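Local atomic coordinates of actinorhodin polyketide putative beta-ketoacyl synthase 2 (PDB entry 1TQY), a protein that probably serves as the chain length factor, a ketosynthase-like partner subunit, in assembling the polyketide chain that becomes the antibiotic actinorhodin. Residues Asp103-Val109 and Gly157-Ser163; Asp300-Gly306 and Val329-Lys335. All coordinates share one frame; numbering follows the deposited sequence.

Contact 1. Residues Asp103-Val109 and Gly157-Ser163; sequences DYDMGVV and GMRGPSS
Asp103 meets Arg159 through both backbone and side chain. Its carbonyl O takes the Arg159 N-H at 2.9 Å from above the carbonyl plane, while Met106 N reaches the same oxygen from the opposite face. With CG between backbone N and carbonyl carbon (chi1 64°), the carboxylate leans to Arg159 in a salt bridge whose hydrogen bond, Arg159 NH1 to Asp103 OD2 at 3.3 Å, is weak, carboxylate and guanidinium planes 61° apart. Tyr104 sets a ring edge against the Arg159 carbonyl, CD1 3.9 Å from Arg159 O. Met106 O accepts from Gly160 N at 2.8 Å, and Met106 CB packs 3.5 Å from Met158 CG, the side chains crossing at about a right angle. Val108 N donates to Ser162 OG at 2.8 Å; that hydroxyl in turn donates to Gly160 O. Val108 O then accepts from Ser163 N at 2.9 Å, leading into the parallel bridge of Val109 with Ser163, where strand 163-166 joins strand 106-111 of the thiolase-type fold. Asp103 OD2 also salt-bridges a basic side chain of the neighbouring protein chain, and Arg159 NE bonds to that chain's backbone. The polar end therefore probably ties the 3-10 turn ahead of strand 106-111, and the loop carrying Arg159, to the subunit interface.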
# COMPACT_ATOMS: atom_id res chain seq x y z
N ASP B 103 -15.83 -5.39 -17.16
CA ASP B 103 -15.37 -4.58 -16.05
C ASP B 103 -14.62 -5.36 -14.95
O ASP B 103 -13.53 -4.95 -14.53
CB ASP B 103 -16.54 -3.79 -15.44
CG ASP B 103 -17.62 -4.67 -14.83
OD1 ASP B 103 -17.86 -5.79 -15.33
OD2 ASP B 103 -18.25 -4.23 -13.84
N TYR B 104 -15.17 -6.49 -14.51
CA TYR B 104 -14.51 -7.27 -13.48
C TYR B 104 -13.21 -7.95 -13.95
O TYR B 104 -12.42 -8.38 -13.13
CB TYR B 104 -15.45 -8.34 -12.93
CG TYR B 104 -16.65 -7.80 -12.18
CD1 TYR B 104 -16.49 -6.95 -11.08
CD2 TYR B 104 -17.94 -8.15 -12.56
CE1 TYR B 104 -17.60 -6.46 -10.38
CE2 TYR B 104 -19.05 -7.67 -11.87
CZ TYR B 104 -18.88 -6.83 -10.79
OH TYR B 104 -19.98 -6.37 -10.11
N ASP B 105 -12.99 -8.04 -15.26
CA ASP B 105 -11.77 -8.66 -15.76
C ASP B 105 -10.59 -7.69 -15.86
O ASP B 105 -9.55 -8.03 -16.44
CB ASP B 105 -12.01 -9.31 -17.13
CG ASP B 105 -12.81 -10.61 -17.05
OD1 ASP B 105 -12.78 -11.28 -15.99
OD2 ASP B 105 -13.46 -10.96 -18.06
N MET B 106 -10.74 -6.50 -15.31
CA MET B 106 -9.68 -5.50 -15.34
C MET B 106 -9.33 -5.02 -13.94
O MET B 106 -10.16 -4.46 -13.23
CB MET B 106 -10.08 -4.32 -16.22
CG MET B 106 -10.31 -4.72 -17.66
SD MET B 106 -10.79 -3.30 -18.66
CE MET B 106 -12.53 -3.10 -18.19
N GLY B 107 -8.07 -5.24 -13.56
CA GLY B 107 -7.62 -4.83 -12.24
C GLY B 107 -6.58 -3.72 -12.29
O GLY B 107 -6.05 -3.40 -13.35
N VAL B 108 -6.29 -3.14 -11.13
CA VAL B 108 -5.30 -2.07 -11.06
C VAL B 108 -4.45 -2.21 -9.81
O VAL B 108 -4.95 -2.17 -8.68
CB VAL B 108 -5.98 -0.67 -11.07
CG1 VAL B 108 -4.92 0.43 -10.95
CG2 VAL B 108 -6.75 -0.47 -12.38
N VAL B 109 -3.14 -2.39 -10.01
CA VAL B 109 -2.20 -2.53 -8.90
C VAL B 109 -1.05 -1.55 -9.06
O VAL B 109 -0.24 -1.66 -9.98
CB VAL B 109 -1.61 -3.95 -8.84
CG1 VAL B 109 -0.75 -4.08 -7.59
CG2 VAL B 109 -2.73 -4.98 -8.84
N GLY B 157 -13.08 2.40 -15.83
CA GLY B 157 -14.15 1.48 -15.49
C GLY B 157 -13.64 0.08 -15.19
O GLY B 157 -14.25 -0.92 -15.60
N MET B 158 -12.52 0.01 -14.48
CA MET B 158 -11.94 -1.28 -14.12
C MET B 158 -12.44 -1.64 -12.73
O MET B 158 -12.23 -0.88 -11.79
CB MET B 158 -10.41 -1.18 -14.16
CG MET B 158 -9.91 -0.87 -15.56
SD MET B 158 -8.13 -0.89 -15.75
CE MET B 158 -8.01 -0.40 -17.50
N ARG B 159 -13.10 -2.79 -12.60
CA ARG B 159 -13.68 -3.19 -11.32
C ARG B 159 -13.13 -4.46 -10.68
O ARG B 159 -13.59 -4.86 -9.61
CB ARG B 159 -15.19 -3.32 -11.47
CG ARG B 159 -15.84 -2.05 -11.98
CD ARG B 159 -17.32 -1.98 -11.66
NE ARG B 159 -17.82 -0.64 -11.93
CZ ARG B 159 -18.05 -0.16 -13.15
NH1 ARG B 159 -17.85 -0.93 -14.21
NH2 ARG B 159 -18.45 1.09 -13.30
N GLY B 160 -12.16 -5.09 -11.33
CA GLY B 160 -11.56 -6.30 -10.80
C GLY B 160 -10.73 -6.04 -9.55
O GLY B 160 -10.67 -4.90 -9.07
N PRO B 161 -10.07 -7.07 -9.01
CA PRO B 161 -9.22 -6.98 -7.81
C PRO B 161 -8.12 -5.95 -8.05
O PRO B 161 -7.38 -6.05 -9.02
CB PRO B 161 -8.64 -8.39 -7.67
CG PRO B 161 -9.52 -9.25 -8.50
CD PRO B 161 -9.93 -8.39 -9.65
N SER B 162 -8.02 -4.98 -7.15
CA SER B 162 -7.03 -3.93 -7.27
C SER B 162 -6.37 -3.64 -5.93
O SER B 162 -6.90 -4.00 -4.87
CB SER B 162 -7.69 -2.65 -7.78
OG SER B 162 -8.17 -2.80 -9.10
N SER B 163 -5.21 -2.98 -5.95
CA SER B 163 -4.50 -2.65 -4.72
C SER B 163 -3.48 -1.53 -4.89
O SER B 163 -3.21 -1.07 -6.00
CB SER B 163 -3.80 -3.89 -4.16
OG SER B 163 -3.51 -3.74 -2.77

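Contact 2. Residues Asp300-Gly306 and Val329-Lys335; sequences DVVFADG and VPVTVPK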
# COMPACT_ATOMS: atom_id res chain seq x y z
N ASP B 300 21.07 -12.57 -19.22
CA ASP B 300 21.92 -11.85 -20.15
C ASP B 300 22.24 -10.43 -19.71
O ASP B 300 23.19 -9.83 -20.19
CB ASP B 300 21.26 -11.83 -21.53
CG ASP B 300 21.06 -13.21 -22.08
OD1 ASP B 300 19.99 -13.46 -22.70
OD2 ASP B 300 21.97 -14.06 -21.91
N VAL B 301 21.43 -9.89 -18.81
CA VAL B 301 21.66 -8.52 -18.35
C VAL B 301 20.93 -8.23 -17.05
O VAL B 301 19.79 -8.64 -16.85
CB VAL B 301 21.21 -7.50 -19.42
CG1 VAL B 301 19.74 -7.68 -19.73
CG2 VAL B 301 21.49 -6.09 -18.94
N VAL B 302 21.61 -7.49 -16.18
CA VAL B 302 21.06 -7.13 -14.89
C VAL B 302 20.87 -5.63 -14.75
O VAL B 302 21.83 -4.85 -14.82
CB VAL B 302 21.98 -7.61 -13.76
CG1 VAL B 302 21.43 -7.17 -12.42
CG2 VAL B 302 22.13 -9.12 -13.82
N PHE B 303 19.62 -5.21 -14.60
CA PHE B 303 19.30 -3.81 -14.39
C PHE B 303 19.34 -3.62 -12.89
O PHE B 303 18.36 -3.89 -12.19
CB PHE B 303 17.91 -3.47 -14.94
CG PHE B 303 17.90 -3.23 -16.40
CD1 PHE B 303 18.12 -4.28 -17.29
CD2 PHE B 303 17.72 -1.95 -16.90
CE1 PHE B 303 18.17 -4.05 -18.66
CE2 PHE B 303 17.77 -1.70 -18.27
CZ PHE B 303 18.00 -2.75 -19.15
N ALA B 304 20.49 -3.16 -12.40
CA ALA B 304 20.74 -2.96 -10.98
C ALA B 304 19.94 -1.82 -10.34
O ALA B 304 19.56 -0.86 -11.01
CB ALA B 304 22.23 -2.72 -10.77
N ASP B 305 19.71 -1.94 -9.04
CA ASP B 305 18.98 -0.91 -8.32
C ASP B 305 19.74 0.42 -8.46
O ASP B 305 19.12 1.48 -8.62
CB ASP B 305 18.83 -1.33 -6.85
CG ASP B 305 18.21 -0.24 -5.98
OD1 ASP B 305 17.02 0.11 -6.19
OD2 ASP B 305 18.92 0.25 -5.09
N GLY B 306 21.07 0.37 -8.42
CA GLY B 306 21.87 1.58 -8.58
C GLY B 306 21.62 2.64 -7.54
O GLY B 306 21.17 3.75 -7.85
N VAL B 329 28.18 -10.91 -15.60
CA VAL B 329 27.02 -10.55 -16.38
C VAL B 329 26.97 -9.05 -16.59
O VAL B 329 27.38 -8.28 -15.72
CB VAL B 329 25.72 -11.06 -15.67
CG1 VAL B 329 25.56 -10.39 -14.31
CG2 VAL B 329 24.50 -10.83 -16.55
N PRO B 330 26.53 -8.61 -17.78
CA PRO B 330 26.45 -7.17 -18.04
C PRO B 330 25.55 -6.53 -17.00
O PRO B 330 24.49 -7.07 -16.68
CB PRO B 330 25.86 -7.11 -19.44
CG PRO B 330 26.45 -8.32 -20.09
CD PRO B 330 26.28 -9.38 -19.01
N VAL B 331 25.97 -5.40 -16.47
CA VAL B 331 25.15 -4.70 -15.49
C VAL B 331 24.93 -3.31 -16.05
O VAL B 331 25.82 -2.75 -16.68
CB VAL B 331 25.83 -4.58 -14.11
CG1 VAL B 331 24.95 -3.77 -13.16
CG2 VAL B 331 26.10 -5.96 -13.53
N THR B 332 23.75 -2.75 -15.82
CA THR B 332 23.48 -1.40 -16.30
C THR B 332 22.53 -0.66 -15.37
O THR B 332 21.74 -1.27 -14.65
CB THR B 332 22.94 -1.42 -17.75
OG1 THR B 332 22.81 -0.07 -18.21
CG2 THR B 332 21.58 -2.08 -17.82
N VAL B 333 22.63 0.66 -15.39
CA VAL B 333 21.80 1.50 -14.54
C VAL B 333 21.31 2.72 -15.34
O VAL B 333 21.83 3.82 -15.18
CB VAL B 333 22.59 1.98 -13.30
CG1 VAL B 333 21.72 2.82 -12.38
CG2 VAL B 333 23.13 0.77 -12.54
N PRO B 334 20.31 2.52 -16.21
CA PRO B 334 19.80 3.64 -17.01
C PRO B 334 19.18 4.77 -16.18
O PRO B 334 19.13 5.91 -16.62
CB PRO B 334 18.79 2.97 -17.94
CG PRO B 334 19.36 1.58 -18.09
CD PRO B 334 19.72 1.25 -16.67
N LYS B 335 18.72 4.45 -14.97
CA LYS B 335 18.11 5.49 -14.14
C LYS B 335 19.05 6.66 -13.89
O LYS B 335 18.65 7.68 -13.32
CB LYS B 335 17.60 4.92 -12.81
CG LYS B 335 18.64 4.26 -11.93
CD LYS B 335 18.05 3.91 -10.55
CE LYS B 335 16.94 2.85 -10.67
NZ LYS B 335 17.48 1.51 -11.11
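Phe303 and Thr332 are brought together by their first torsions: Phe303 CG lies beside its backbone N (chi1 -82°), and Thr332 has OG1 anti to its own N, which leaves CG2 between N and carbonyl carbon. The result is a CH-pi contact, with Thr332 CG2 3.7 Å from the Phe303 ring centroid and only 6° off the ring normal. Thr332 OG1 meanwhile bonds to Ala363 O. The pair sits on two parallel strands of a beta-alpha-beta unit of the thiolase fold, strand 301-303, helix 310-324 and strand 330-332; the two strand axes run 22° apart. Three backbone bonds fix the register: Val302 N to Pro330 O at 3.0 Å, Thr332 N to Val302 O at 3.0 Å and Ala304 N to Thr332 O at 3.2 Å.

Beside the methyl, Pro334 CG approaches Phe303 CE2 to 3.6 Å, and helix 345-359 packs against the same ring. On the side of Val302, its CG2 meets Val329 CG1 at 3.7 Å, and Phe324 of helix 310-324 packs on Val302 and Val329. Just past strand 301-303, Ala304 CB touches Val331 CG1 at 3.8 Å. Lys335, its chain bent near the tip, is paired with Asp349; its NZ also donates weakly to Ala304 O and, from above the carbonyl plane, to Asp305 O at 3.0 Å.

Overall arrangement
Contact 1 and contact 2 lie on opposite sides of the chain's centre, 32 Å apart between centres and about 18 Å between nearest atoms, so neither touches the other. Both nevertheless belong to the same ketosynthase-type framework: contact 1 to the N-terminal family region and contact 2 to the C-terminal one. Contact 2 pairs two strands, while contact 1 runs a loop alongside strand 106-111 up to one parallel bridge; in each the intervening chain is largely helical. Their surroundings differ. Contact 1, about 21 Å from the chain centre, reaches the partner protein, whereas no other chain touches contact 2, about 14 Å from that centre. The sodium ion, bound by Pro21 and Gln58, lies about 14 Å from the Lys335 side chain.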